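Side-chain contacts in ApRick protease (Rickettsia conorii, PDB 5C9F), which probably acts as a retropepsin-like aspartic endopeptidase, the chain here being the protease domain of a longer protein that is probably membrane-bound: residues Ile11-Ala14 with His20-Ile23; Val36-Ser41 with Phe117-Asp122; Leu45-Ala50 with Phe55-Leu60; Val83-Glu88 with Met108-Arg113. One frame throughout, in Å; residues are numbered along the deposited sequence.

Contact 1 (Ile11-Ala14 with His20-Ile23); sequences IIIA and HFYI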
loop_
_atom_site.group_PDB
_atom_site.type_symbol
_atom_site.label_atom_id
_atom_site.label_comp_id
_atom_site.label_asym_id
_atom_site.label_seq_id
_atom_site.Cartn_x
_atom_site.Cartn_y
_atom_site.Cartn_z
ATOM N N ILE A 11 -12.507 -2.388 -0.036
ATOM C CA ILE A 11 -13.889 -2.570 0.348
ATOM C C ILE A 11 -14.340 -3.904 -0.231
ATOM O O ILE A 11 -14.162 -4.165 -1.405
ATOM C CB ILE A 11 -14.758 -1.402 -0.171
ATOM C CG1 ILE A 11 -14.332 -0.107 0.509
ATOM C CG2 ILE A 11 -16.213 -1.629 0.178
ATOM C CD1 ILE A 11 -14.690 1.124 -0.287
ATOM N N ILE A 12 -14.970 -4.714 0.611
ATOM C CA ILE A 12 -15.489 -6.015 0.205
ATOM C C ILE A 12 -16.978 -6.061 0.510
ATOM O O ILE A 12 -17.413 -5.710 1.615
ATOM C CB ILE A 12 -14.842 -7.161 0.990
ATOM C CG1 ILE A 12 -13.334 -7.154 0.766
ATOM C CG2 ILE A 12 -15.413 -8.505 0.554
ATOM C CD1 ILE A 12 -12.608 -8.014 1.784
ATOM N N ILE A 13 -17.758 -6.415 -0.496
ATOM C CA ILE A 13 -19.205 -6.401 -0.406
ATOM C C ILE A 13 -19.733 -7.732 -0.814
ATOM O O ILE A 13 -19.375 -8.226 -1.896
ATOM C CB ILE A 13 -19.796 -5.273 -1.258
ATOM C CG1 ILE A 13 -19.500 -3.940 -0.555
ATOM C CG2 ILE A 13 -21.332 -5.381 -1.359
ATOM C CD1 ILE A 13 -19.407 -2.787 -1.482
ATOM N N ALA A 14 -20.612 -8.305 0.029
ATOM C CA ALA A 14 -21.217 -9.583 -0.282
ATOM C C ALA A 14 -22.469 -9.349 -1.135
ATOM O O ALA A 14 -23.218 -8.401 -0.922
ATOM C CB ALA A 14 -21.548 -10.332 0.984
ATOM N N HIS A 20 -27.908 -8.824 -6.492
ATOM C CA HIS A 20 -27.212 -7.561 -6.764
ATOM C C HIS A 20 -26.217 -7.173 -5.680
ATOM O O HIS A 20 -26.256 -7.687 -4.588
ATOM C CB HIS A 20 -28.204 -6.445 -6.942
ATOM C CG HIS A 20 -29.193 -6.688 -8.030
ATOM N ND1 HIS A 20 -28.818 -6.863 -9.342
ATOM C CD2 HIS A 20 -30.545 -6.828 -7.998
ATOM C CE1 HIS A 20 -29.900 -7.070 -10.080
ATOM N NE2 HIS A 20 -30.958 -7.058 -9.289
ATOM N N PHE A 21 -25.236 -6.356 -6.061
ATOM C CA PHE A 21 -24.355 -5.768 -5.126
ATOM C C PHE A 21 -24.801 -4.347 -4.846
ATOM O O PHE A 21 -25.134 -3.577 -5.798
ATOM C CB PHE A 21 -22.904 -5.718 -5.657
ATOM C CG PHE A 21 -22.288 -7.039 -5.871
ATOM C CD1 PHE A 21 -21.739 -7.744 -4.808
ATOM C CD2 PHE A 21 -22.239 -7.594 -7.133
ATOM C CE1 PHE A 21 -21.171 -8.970 -5.012
ATOM C CE2 PHE A 21 -21.662 -8.836 -7.346
ATOM C CZ PHE A 21 -21.127 -9.518 -6.283
ATOM N N TYR A 22 -24.827 -3.984 -3.563
ATOM C CA TYR A 22 -25.132 -2.627 -3.176
ATOM C C TYR A 22 -23.962 -2.024 -2.440
ATOM O O TYR A 22 -23.265 -2.708 -1.704
ATOM C CB TYR A 22 -26.416 -2.582 -2.292
ATOM C CG TYR A 22 -27.637 -3.154 -2.982
ATOM C CD1 TYR A 22 -28.453 -2.361 -3.785
ATOM C CD2 TYR A 22 -27.923 -4.471 -2.915
ATOM C CE1 TYR A 22 -29.544 -2.886 -4.458
ATOM C CE2 TYR A 22 -29.035 -4.997 -3.588
ATOM C CZ TYR A 22 -29.826 -4.189 -4.349
ATOM O OH TYR A 22 -30.914 -4.682 -4.993
ATOM N N ILE A 23 -23.798 -0.710 -2.602
ATOM C CA ILE A 23 -22.736 0.032 -1.923
ATOM C C ILE A 23 -23.263 1.381 -1.446
ATOM O O ILE A 23 -23.961 2.062 -2.175
ATOM C CB ILE A 23 -21.567 0.448 -2.855
ATOM C CG1 ILE A 23 -21.048 -0.693 -3.678
ATOM C CG2 ILE A 23 -20.442 0.988 -1.992
ATOM C CD1 ILE A 23 -20.034 -0.186 -4.697
HETATM O O HOH W 1 -24.798 -6.259 -1.741
#

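Contact 2 (Val36-Ser41 with Phe117-Asp122); sequences VDTGAS and FRIDKD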
loop_
_atom_site.group_PDB
_atom_site.type_symbol
_atom_site.label_atom_id
_atom_site.label_comp_id
_atom_site.label_asym_id
_atom_site.label_seq_id
_atom_site.Cartn_x
_atom_site.Cartn_y
_atom_site.Cartn_z
ATOM N N VAL A 36 -24.753 -1.503 -7.781
ATOM C CA VAL A 36 -23.699 -1.634 -8.820
ATOM C C VAL A 36 -24.301 -2.182 -10.133
ATOM O O VAL A 36 -25.071 -3.139 -10.113
ATOM C CB VAL A 36 -22.594 -2.573 -8.350
ATOM C CG1 VAL A 36 -21.560 -2.794 -9.470
ATOM C CG2 VAL A 36 -21.959 -1.995 -7.102
ATOM N N ASP A 37 -24.043 -1.487 -11.240
ATOM C CA ASP A 37 -24.543 -1.870 -12.583
ATOM C C ASP A 37 -23.416 -1.689 -13.583
ATOM O O ASP A 37 -23.082 -0.547 -13.925
ATOM C CB ASP A 37 -25.723 -0.985 -12.962
ATOM C CG ASP A 37 -26.447 -1.473 -14.209
ATOM O OD1 ASP A 37 -25.943 -2.401 -14.875
ATOM O OD2 ASP A 37 -27.533 -0.927 -14.531
ATOM N N THR A 38 -22.751 -2.793 -13.959
ATOM C CA THR A 38 -21.628 -2.812 -14.929
ATOM C C THR A 38 -22.097 -2.444 -16.351
ATOM O O THR A 38 -21.279 -2.081 -17.149
ATOM C CB THR A 38 -20.898 -4.193 -14.980
ATOM O OG1 THR A 38 -21.861 -5.239 -15.161
ATOM C CG2 THR A 38 -20.105 -4.452 -13.720
ATOM N N GLY A 39 -23.406 -2.525 -16.587
ATOM C CA GLY A 39 -24.097 -2.050 -17.754
ATOM C C GLY A 39 -24.573 -0.612 -17.735
ATOM O O GLY A 39 -25.234 -0.209 -18.659
ATOM N N ALA A 40 -24.240 0.150 -16.688
ATOM C CA ALA A 40 -24.309 1.624 -16.674
ATOM C C ALA A 40 -22.952 2.320 -16.885
ATOM O O ALA A 40 -21.888 1.774 -16.575
ATOM C CB ALA A 40 -24.862 2.092 -15.355
ATOM N N SER A 41 -22.995 3.567 -17.347
ATOM C CA SER A 41 -21.777 4.333 -17.510
ATOM C C SER A 41 -21.656 5.296 -16.329
ATOM O O SER A 41 -20.971 4.994 -15.338
ATOM C CB SER A 41 -21.753 5.048 -18.877
ATOM O OG SER A 41 -23.019 5.765 -19.028
ATOM N N PHE A 117 -10.950 -3.462 -9.167
ATOM C CA PHE A 117 -12.366 -3.734 -9.097
ATOM C C PHE A 117 -12.607 -5.175 -9.568
ATOM O O PHE A 117 -12.349 -5.501 -10.720
ATOM C CB PHE A 117 -13.096 -2.703 -9.991
ATOM C CG PHE A 117 -14.481 -3.122 -10.401
ATOM C CD1 PHE A 117 -15.393 -3.559 -9.472
ATOM C CD2 PHE A 117 -14.885 -3.013 -11.720
ATOM C CE1 PHE A 117 -16.665 -3.989 -9.883
ATOM C CE2 PHE A 117 -16.153 -3.416 -12.124
ATOM C CZ PHE A 117 -17.062 -3.900 -11.186
ATOM N N ARG A 118 -13.046 -6.054 -8.689
ATOM C CA ARG A 118 -13.232 -7.447 -9.088
ATOM C C ARG A 118 -14.486 -8.037 -8.493
ATOM O O ARG A 118 -14.842 -7.752 -7.357
ATOM C CB ARG A 118 -12.064 -8.331 -8.604
ATOM C CG ARG A 118 -12.294 -9.789 -8.998
ATOM C CD ARG A 118 -11.008 -10.585 -8.960
ATOM N NE ARG A 118 -11.000 -11.826 -9.733
ATOM C CZ ARG A 118 -10.262 -12.061 -10.816
ATOM N NH1 ARG A 118 -9.497 -11.119 -11.373
ATOM N NH2 ARG A 118 -10.322 -13.263 -11.380
ATOM N N ILE A 119 -15.175 -8.846 -9.266
ATOM C CA ILE A 119 -16.343 -9.531 -8.769
ATOM C C ILE A 119 -16.004 -11.009 -8.861
ATOM O O ILE A 119 -15.824 -11.492 -9.943
ATOM C CB ILE A 119 -17.599 -9.236 -9.629
ATOM C CG1 ILE A 119 -18.124 -7.790 -9.413
ATOM C CG2 ILE A 119 -18.703 -10.259 -9.302
ATOM C CD1 ILE A 119 -19.147 -7.334 -10.421
ATOM N N ASP A 120 -15.991 -11.692 -7.731
ATOM C CA ASP A 120 -15.593 -13.105 -7.588
ATOM C C ASP A 120 -16.477 -13.923 -6.626
ATOM O O ASP A 120 -16.509 -13.592 -5.441
ATOM C CB ASP A 120 -14.208 -13.117 -6.939
ATOM C CG ASP A 120 -13.600 -14.505 -6.853
ATOM O OD1 ASP A 120 -13.516 -15.194 -7.892
ATOM O OD2 ASP A 120 -13.191 -14.900 -5.735
ATOM N N LYS A 121 -17.171 -14.968 -7.072
ATOM C CA LYS A 121 -17.898 -15.865 -6.134
ATOM C C LYS A 121 -18.756 -15.144 -5.043
ATOM O O LYS A 121 -18.561 -15.370 -3.833
ATOM C CB LYS A 121 -16.907 -16.799 -5.393
ATOM C CG LYS A 121 -15.968 -17.665 -6.238
ATOM C CD LYS A 121 -16.718 -18.917 -6.714
ATOM C CE LYS A 121 -16.319 -19.382 -8.096
ATOM N NZ LYS A 121 -17.163 -18.775 -9.159
ATOM N N ASP A 122 -19.700 -14.305 -5.473
ATOM C CA ASP A 122 -20.637 -13.567 -4.592
ATOM C C ASP A 122 -19.968 -12.464 -3.806
ATOM O O ASP A 122 -20.542 -11.978 -2.841
ATOM C CB ASP A 122 -21.442 -14.483 -3.668
ATOM C CG ASP A 122 -22.344 -15.396 -4.442
ATOM O OD1 ASP A 122 -22.780 -14.998 -5.557
ATOM O OD2 ASP A 122 -22.593 -16.513 -3.970
#

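Contact 3 (Leu45-Ala50 with Phe55-Leu60); sequences LTKEDA and FDLTKL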
loop_
_atom_site.group_PDB
_atom_site.type_symbol
_atom_site.label_atom_id
_atom_site.label_comp_id
_atom_site.label_asym_id
_atom_site.label_seq_id
_atom_site.Cartn_x
_atom_site.Cartn_y
_atom_site.Cartn_z
ATOM N N LEU A 45 -29.026 8.746 -10.717
ATOM C CA LEU A 45 -29.659 9.031 -9.449
ATOM C C LEU A 45 -31.179 8.989 -9.575
ATOM O O LEU A 45 -31.742 9.547 -10.508
ATOM C CB LEU A 45 -29.264 10.428 -8.951
ATOM C CG LEU A 45 -27.967 10.805 -8.329
ATOM C CD1 LEU A 45 -28.091 12.230 -7.806
ATOM C CD2 LEU A 45 -27.649 9.849 -7.182
ATOM N N THR A 46 -31.837 8.428 -8.582
ATOM C CA THR A 46 -33.273 8.533 -8.523
ATOM C C THR A 46 -33.631 9.977 -8.305
ATOM O O THR A 46 -32.864 10.768 -7.756
ATOM C CB THR A 46 -33.902 7.694 -7.372
ATOM O OG1 THR A 46 -33.431 8.191 -6.105
ATOM C CG2 THR A 46 -33.521 6.233 -7.506
ATOM N N LYS A 47 -34.840 10.333 -8.700
ATOM C CA LYS A 47 -35.355 11.669 -8.356
ATOM C C LYS A 47 -35.305 11.952 -6.854
ATOM O O LYS A 47 -34.879 13.081 -6.385
ATOM C CB LYS A 47 -36.824 11.833 -8.876
ATOM C CG LYS A 47 -36.947 11.861 -10.382
ATOM C CD LYS A 47 -38.308 12.464 -10.818
ATOM C CE LYS A 47 -39.544 11.810 -10.139
ATOM N NZ LYS A 47 -40.706 11.479 -11.048
ATOM N N GLU A 48 -35.680 10.978 -6.034
ATOM C CA GLU A 48 -35.638 11.199 -4.579
ATOM C C GLU A 48 -34.192 11.440 -4.047
ATOM O O GLU A 48 -33.973 12.311 -3.204
ATOM C CB GLU A 48 -36.306 10.041 -3.862
ATOM C CG GLU A 48 -36.154 10.048 -2.354
ATOM C CD GLU A 48 -36.802 8.819 -1.675
ATOM O OE1 GLU A 48 -36.130 8.151 -0.865
ATOM O OE2 GLU A 48 -37.997 8.511 -1.925
ATOM N N ASP A 49 -33.212 10.652 -4.487
ATOM C CA ASP A 49 -31.793 10.906 -4.100
ATOM C C ASP A 49 -31.301 12.272 -4.604
ATOM O O ASP A 49 -30.595 12.975 -3.880
ATOM C CB ASP A 49 -30.869 9.819 -4.607
ATOM C CG ASP A 49 -31.027 8.504 -3.839
ATOM O OD1 ASP A 49 -31.496 8.556 -2.680
ATOM O OD2 ASP A 49 -30.643 7.437 -4.382
ATOM N N ALA A 50 -31.690 12.662 -5.824
ATOM C CA ALA A 50 -31.308 13.974 -6.326
ATOM C C ALA A 50 -31.850 15.062 -5.414
ATOM O O ALA A 50 -31.122 16.008 -5.055
ATOM C CB ALA A 50 -31.840 14.207 -7.738
ATOM N N PHE A 55 -30.759 18.968 -5.269
ATOM C CA PHE A 55 -31.063 19.333 -6.638
ATOM C C PHE A 55 -32.539 19.757 -6.754
ATOM O O PHE A 55 -33.408 19.189 -6.126
ATOM C CB PHE A 55 -30.756 18.200 -7.576
ATOM C CG PHE A 55 -29.303 17.996 -7.803
ATOM C CD1 PHE A 55 -28.597 18.857 -8.626
ATOM C CD2 PHE A 55 -28.617 17.023 -7.139
ATOM C CE1 PHE A 55 -27.245 18.698 -8.836
ATOM C CE2 PHE A 55 -27.260 16.848 -7.339
ATOM C CZ PHE A 55 -26.556 17.704 -8.165
ATOM N N ASP A 56 -32.781 20.853 -7.457
ATOM C CA ASP A 56 -34.144 21.338 -7.703
ATOM C C ASP A 56 -34.541 20.781 -9.019
ATOM O O ASP A 56 -34.039 21.228 -10.074
ATOM C CB ASP A 56 -34.176 22.874 -7.731
ATOM C CG ASP A 56 -35.580 23.436 -7.995
ATOM O OD1 ASP A 56 -36.467 22.698 -8.480
ATOM O OD2 ASP A 56 -35.772 24.634 -7.714
ATOM N N LEU A 57 -35.436 19.799 -8.984
ATOM C CA LEU A 57 -35.714 19.016 -10.200
ATOM C C LEU A 57 -36.359 19.904 -11.268
ATOM O O LEU A 57 -36.165 19.653 -12.436
ATOM C CB LEU A 57 -36.656 17.851 -9.912
ATOM C CG LEU A 57 -36.110 16.505 -9.435
ATOM C CD1 LEU A 57 -34.655 16.507 -9.011
ATOM C CD2 LEU A 57 -37.031 15.983 -8.352
ATOM N N THR A 58 -37.053 20.961 -10.866
ATOM C CA THR A 58 -37.646 21.885 -11.847
ATOM C C THR A 58 -36.615 22.758 -12.586
ATOM O O THR A 58 -36.922 23.263 -13.658
ATOM C CB THR A 58 -38.677 22.840 -11.197
ATOM O OG1 THR A 58 -37.997 23.813 -10.375
ATOM C CG2 THR A 58 -39.663 22.055 -10.359
ATOM N N LYS A 59 -35.427 22.968 -12.013
ATOM C CA LYS A 59 -34.369 23.783 -12.644
ATOM C C LYS A 59 -33.490 22.964 -13.558
ATOM O O LYS A 59 -32.810 23.509 -14.417
ATOM C CB LYS A 59 -33.421 24.439 -11.616
ATOM C CG LYS A 59 -34.078 25.142 -10.452
ATOM C CD LYS A 59 -34.539 26.532 -10.797
ATOM C CE LYS A 59 -34.993 27.236 -9.530
ATOM N NZ LYS A 59 -35.459 28.612 -9.816
ATOM N N LEU A 60 -33.447 21.664 -13.342
ATOM C CA LEU A 60 -32.598 20.793 -14.158
ATOM C C LEU A 60 -33.155 20.833 -15.567
ATOM O O LEU A 60 -34.355 20.923 -15.762
ATOM C CB LEU A 60 -32.643 19.398 -13.645
ATOM C CG LEU A 60 -32.030 19.128 -12.262
ATOM C CD1 LEU A 60 -32.233 17.666 -11.915
ATOM C CD2 LEU A 60 -30.551 19.438 -12.259
#

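Contact 4 (Val83-Glu88 with Met108-Arg113); sequences VVIGKE and MSLLER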
loop_
_atom_site.group_PDB
_atom_site.type_symbol
_atom_site.label_atom_id
_atom_site.label_comp_id
_atom_site.label_asym_id
_atom_site.label_seq_id
_atom_site.Cartn_x
_atom_site.Cartn_y
_atom_site.Cartn_z
ATOM N N VAL A 83 -17.839 12.254 -4.068
ATOM C CA VAL A 83 -18.350 10.889 -3.896
ATOM C C VAL A 83 -17.272 10.110 -3.148
ATOM O O VAL A 83 -16.177 9.907 -3.682
ATOM C CB VAL A 83 -18.626 10.158 -5.228
ATOM C CG1 VAL A 83 -19.123 8.724 -4.974
ATOM C CG2 VAL A 83 -19.680 10.864 -6.095
ATOM N N VAL A 84 -17.578 9.707 -1.916
ATOM C CA VAL A 84 -16.639 8.988 -1.093
ATOM C C VAL A 84 -17.120 7.536 -1.001
ATOM O O VAL A 84 -18.217 7.262 -0.458
ATOM C CB VAL A 84 -16.518 9.612 0.309
ATOM C CG1 VAL A 84 -15.516 8.826 1.167
ATOM C CG2 VAL A 84 -16.125 11.080 0.196
ATOM N N ILE A 85 -16.279 6.655 -1.500
ATOM C CA ILE A 85 -16.402 5.201 -1.313
ATOM C C ILE A 85 -14.951 4.717 -1.022
ATOM O O ILE A 85 -14.187 4.423 -1.946
ATOM C CB ILE A 85 -16.857 4.494 -2.600
ATOM C CG1 ILE A 85 -18.245 5.021 -3.040
ATOM C CG2 ILE A 85 -16.951 2.986 -2.345
ATOM C CD1 ILE A 85 -18.626 4.603 -4.424
ATOM N N GLY A 86 -14.569 4.683 0.241
ATOM C CA GLY A 86 -13.174 4.474 0.620
ATOM C C GLY A 86 -12.378 5.741 0.372
ATOM O O GLY A 86 -12.034 6.466 1.305
ATOM N N LYS A 87 -12.091 6.035 -0.883
ATOM C CA LYS A 87 -11.474 7.328 -1.170
ATOM C C LYS A 87 -12.495 8.290 -1.731
ATOM O O LYS A 87 -13.598 7.887 -2.168
ATOM C CB LYS A 87 -10.325 7.189 -2.139
ATOM C CG LYS A 87 -10.675 6.711 -3.516
ATOM C CD LYS A 87 -9.441 6.725 -4.410
ATOM C CE LYS A 87 -9.214 8.064 -5.065
ATOM N NZ LYS A 87 -7.831 8.092 -5.624
ATOM N N GLU A 88 -12.083 9.560 -1.759
ATOM C CA GLU A 88 -12.916 10.630 -2.248
ATOM C C GLU A 88 -12.683 10.810 -3.722
ATOM O O GLU A 88 -11.580 11.010 -4.140
ATOM C CB GLU A 88 -12.614 11.913 -1.535
ATOM C CG GLU A 88 -13.561 12.996 -2.010
ATOM C CD GLU A 88 -13.452 14.272 -1.209
ATOM O OE1 GLU A 88 -12.507 14.425 -0.420
ATOM O OE2 GLU A 88 -14.330 15.123 -1.363
ATOM N N MET A 108 -19.851 1.991 -14.549
ATOM C CA MET A 108 -18.459 1.725 -14.865
ATOM C C MET A 108 -17.628 2.947 -14.868
ATOM O O MET A 108 -16.414 2.845 -14.615
ATOM C CB MET A 108 -18.348 1.039 -16.255
ATOM C CG MET A 108 -18.861 -0.366 -16.264
ATOM S SD MET A 108 -17.877 -1.373 -15.108
ATOM C CE MET A 108 -16.240 -1.161 -15.694
ATOM N N SER A 109 -18.197 4.118 -15.202
ATOM C CA SER A 109 -17.319 5.328 -15.217
ATOM C C SER A 109 -16.694 5.618 -13.836
ATOM O O SER A 109 -15.517 5.911 -13.748
ATOM C CB SER A 109 -18.034 6.553 -15.748
ATOM O OG SER A 109 -18.703 6.186 -16.953
ATOM N N LEU A 110 -17.449 5.420 -12.747
ATOM C CA LEU A 110 -16.858 5.563 -11.413
ATOM C C LEU A 110 -16.010 4.296 -11.052
ATOM O O LEU A 110 -14.889 4.406 -10.512
ATOM C CB LEU A 110 -17.899 5.874 -10.363
ATOM C CG LEU A 110 -17.422 6.117 -8.907
ATOM C CD1 LEU A 110 -16.394 7.220 -8.775
ATOM C CD2 LEU A 110 -18.601 6.461 -8.019
ATOM N N LEU A 111 -16.543 3.111 -11.324
ATOM C CA LEU A 111 -15.902 1.873 -10.878
ATOM C C LEU A 111 -14.514 1.676 -11.495
ATOM O O LEU A 111 -13.626 1.146 -10.830
ATOM C CB LEU A 111 -16.745 0.696 -11.241
ATOM C CG LEU A 111 -17.994 0.549 -10.363
ATOM C CD1 LEU A 111 -18.891 -0.489 -10.962
ATOM C CD2 LEU A 111 -17.665 0.164 -8.926
ATOM N N GLU A 112 -14.359 2.149 -12.746
ATOM C CA GLU A 112 -13.101 2.096 -13.459
ATOM C C GLU A 112 -12.044 2.938 -12.866
ATOM O O GLU A 112 -10.872 2.732 -13.148
ATOM C CB GLU A 112 -13.258 2.569 -14.933
ATOM C CG GLU A 112 -13.786 1.479 -15.799
ATOM C CD GLU A 112 -14.254 1.968 -17.184
ATOM O OE1 GLU A 112 -14.206 3.203 -17.474
ATOM O OE2 GLU A 112 -14.681 1.094 -17.987
ATOM N N ARG A 113 -12.405 3.909 -12.058
ATOM C CA ARG A 113 -11.409 4.750 -11.452
ATOM C C ARG A 113 -10.695 4.104 -10.266
ATOM O O ARG A 113 -9.630 4.583 -9.848
ATOM C CB ARG A 113 -12.058 6.035 -10.963
ATOM C CG ARG A 113 -12.597 6.937 -12.047
ATOM C CD ARG A 113 -13.466 7.937 -11.335
ATOM N NE ARG A 113 -14.007 8.926 -12.237
ATOM C CZ ARG A 113 -13.539 10.155 -12.356
ATOM N NH1 ARG A 113 -12.491 10.556 -11.644
ATOM N NH2 ARG A 113 -14.116 10.982 -13.208
HETATM O O HOH W 2 -8.786 6.778 -8.377
#

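Contact 1 (Ile11-Ala14 with His20-Ile23)
Ile-13 packs against Tyr-22 and Ile-23 in a buried, mainly apolar contact between the end of strand 2-14, in the three-stranded antiparallel sheet, and the start of strand 22-27, in the larger mixed sheet. Both branches of Ile-13 are used. Its CD1 presses on Ile-23 CG1 at 3.4 Å, closer than carbons usually come, with the two side chains crossing at roughly a right angle. The other branch is placed by the first torsion: chi1 of -73° sets CG1 beside the backbone N, which puts CG2 anti to that nitrogen and 3.3 Å from the carbonyl oxygen of Tyr-22. The backbone of the second strand therefore forms part of the surface on which the isoleucine sits. The Phe-21 ring closes the other end, lying obliquely against the main chain of Ile-13 and Ala-14; its CE1 lies 3.7 Å from Ile-13 O, and its CD1 is 4.2 Å from Ile-13 CG2.

The polar link between the strands is indirect. One water gives a hydrogen bond to Ala-14 O (2.8 Å) and accepts another from Tyr-22 N (2.9 Å), spanning a gap too wide for direct backbone pairing. The phenol of Tyr-22 leads away from the interface, and its OH bonds to Asp-18. Through Ile-11 and Ile-12, strand 2-14 also pairs antiparallel with a strand of the second subunit, whose Met-1 packs on Ile-13 and Ile-23. Packing of a sheet that includes both terminal strands against the curled core sheet is consistent with a retropepsin-like fold.

Contact 2 (Val36-Ser41 with Phe117-Asp122)
The Phe-117 ring receives Thr-38 at its edge, in the ring plane, with the threonine methyl CG2 4.0 Å from CZ; neither face of the ring is used between the two segments. Thr-38 belongs to the Asp-Thr-Gly signature of retropepsin-like aspartic proteases, in which Asp-37 is probably the catalytic aspartate. The contact thus joins the loop bearing that signature to strand 116-120, at the surface of the domain. Leu-111, Leu-124 and Leu-126 also pack on Phe-117, so its ring belongs to a larger apolar cluster with helix 108-111 and strand 123-131.

Thr-38 presents its methyl because OG1 takes the place between the backbone N and the carbonyl carbon (chi1 51°), leaving CG2 directed at the strand. The loop itself is a type I beta turn from Asp-37 to Ala-40, closed by Ala-40 N to Asp-37 O at 3.1 Å. Asp-37 OD1 adds a weak bond from Gly-39 N (3.1 Å, 133° at the hydrogen), an Asx turn that may help to orient the carboxylate. Met-108, of helix 108-111, packs on Thr-38. Beyond the ring, the same Thr-38 CG2 makes a looser approach of 4.5 Å to Ile-119 CD1.

Contact 3 (Leu45-Ala50 with Phe55-Leu60)
Ala-50 CB fits against two side chains of the loop that follows its helix: Leu-57 CD1 at 3.9 Å and Phe-55 CB at 4.1 Å. The leucine uses both methyls. While CD1 covers the alanine, CD2 reaches one turn back along the helix to Lys-47 CB, 4.2 Å away, and lies near the Lys-47 carbonyl as well. This straddling pose comes with a nearly eclipsed second torsion (chi2 12°), an unfavourable geometry for leucine that suggests some strain. Only the root of Lys-47 takes part, since its chain bends away and NZ bonds to Leu-98 O.

The main-chain oxygen of Ala-50 joins the segments directly. It accepts from Phe-55 N at 3.0 Å, with 154° at the hydrogen and the donor tilted 33° out of the carbonyl plane. With CG beside the phenylalanine's own backbone N, the ring is brought back toward the oxygen which that N binds; the oxygen lies at the ring edge, in the ring plane, 3.4 Å from Phe-55 CD2. Helix 47-52, a short helix of the retropepsin-like domain between strands 43-45 and 64-68, is thereby tied at its C-terminal end to the loop that leaves it. At its start Thr-46 is the N-cap, its OG1 accepting from Asp-49 N at 3.0 Å.

A side-chain bond also shapes the loop. Asp-56 OD1 accepts from the Thr-58 hydroxyl, OG1, at 2.7 Å, met from above the carboxylate plane, and more weakly from Thr-58 N in an Asx turn. Leu-57 lies between these two residues in the chain, and Tyr-62 packs on its side chain.

Contact 4 (Val83-Glu88 with Met108-Arg113)
Leu-110 meets Val-83 and Ile-85 in a small, fully buried apolar cluster where helix 108-111 faces the end of strand 71-84. A single methyl carries the touching: Leu-110 CD2 lies 3.8 Å from Val-83 CG1 and 4.0 Å from Ile-85 CD1, with the leucine crossing both partners obliquely. The leucine leaves the helix with CG opposite its backbone N (chi1 -177°), which directs the side chain at Val-83, on the strand, and Ile-85, just past its end, both with side chains turned toward the helix. Phe-89 also packs on Leu-110, and Ile-85 continues the apolar layer to Ile-23 and Ala-25 of strand 22-27.

Polar contact between the segments is made through water. One molecule accepts from Lys-87 NZ at 3.2 Å and donates to Arg-113 O at 2.8 Å, bridging the turn to the chain that leaves the helix. Lys-87 NZ has a further, weak bond to Ala-129 O, so the ammonium group also reaches strand 123-131.

Backbone bonds shape each segment separately. Ile-85 N donates to Lys-87 O at 3.0 Å, and a weak return bond from Lys-87 N to Ile-85 O closes a gamma turn centred on Gly-86, whose positive phi (75°) suits glycine. This tight turn reverses the chain from strand 71-84 into strand 88-97. In the other segment, Glu-112 N donates to Met-108 O at 2.9 Å. A short helix shortly before the C-terminal strands, packed on the core sheet, is characteristic of the retropepsin fold; here Leu-110 supplies that packing.

Overall arrangement
Contacts 1 and 4 belong to the buried interior, contact 2 lies at the surface, and contact 3 is partly buried on the far side of the chain's centre from contacts 1 and 2. The first, second and fourth form one continuous body: Phe-21 and Val-36 are joined through their backbones, Ile-11 packs on Ile-85, and the loop 36-41 bonds to the start of helix 108-111. Contact 3 stands apart, about 25 Å between centres from contact 1; like contact 1 it joins parts close in the chain, whereas contacts 2 and 4 join distant ones. In contact 3 a direct backbone bond joins the segments, whereas contacts 1 and 4 combine apolar packing with a water bridge, and contact 2 rests on one methyl.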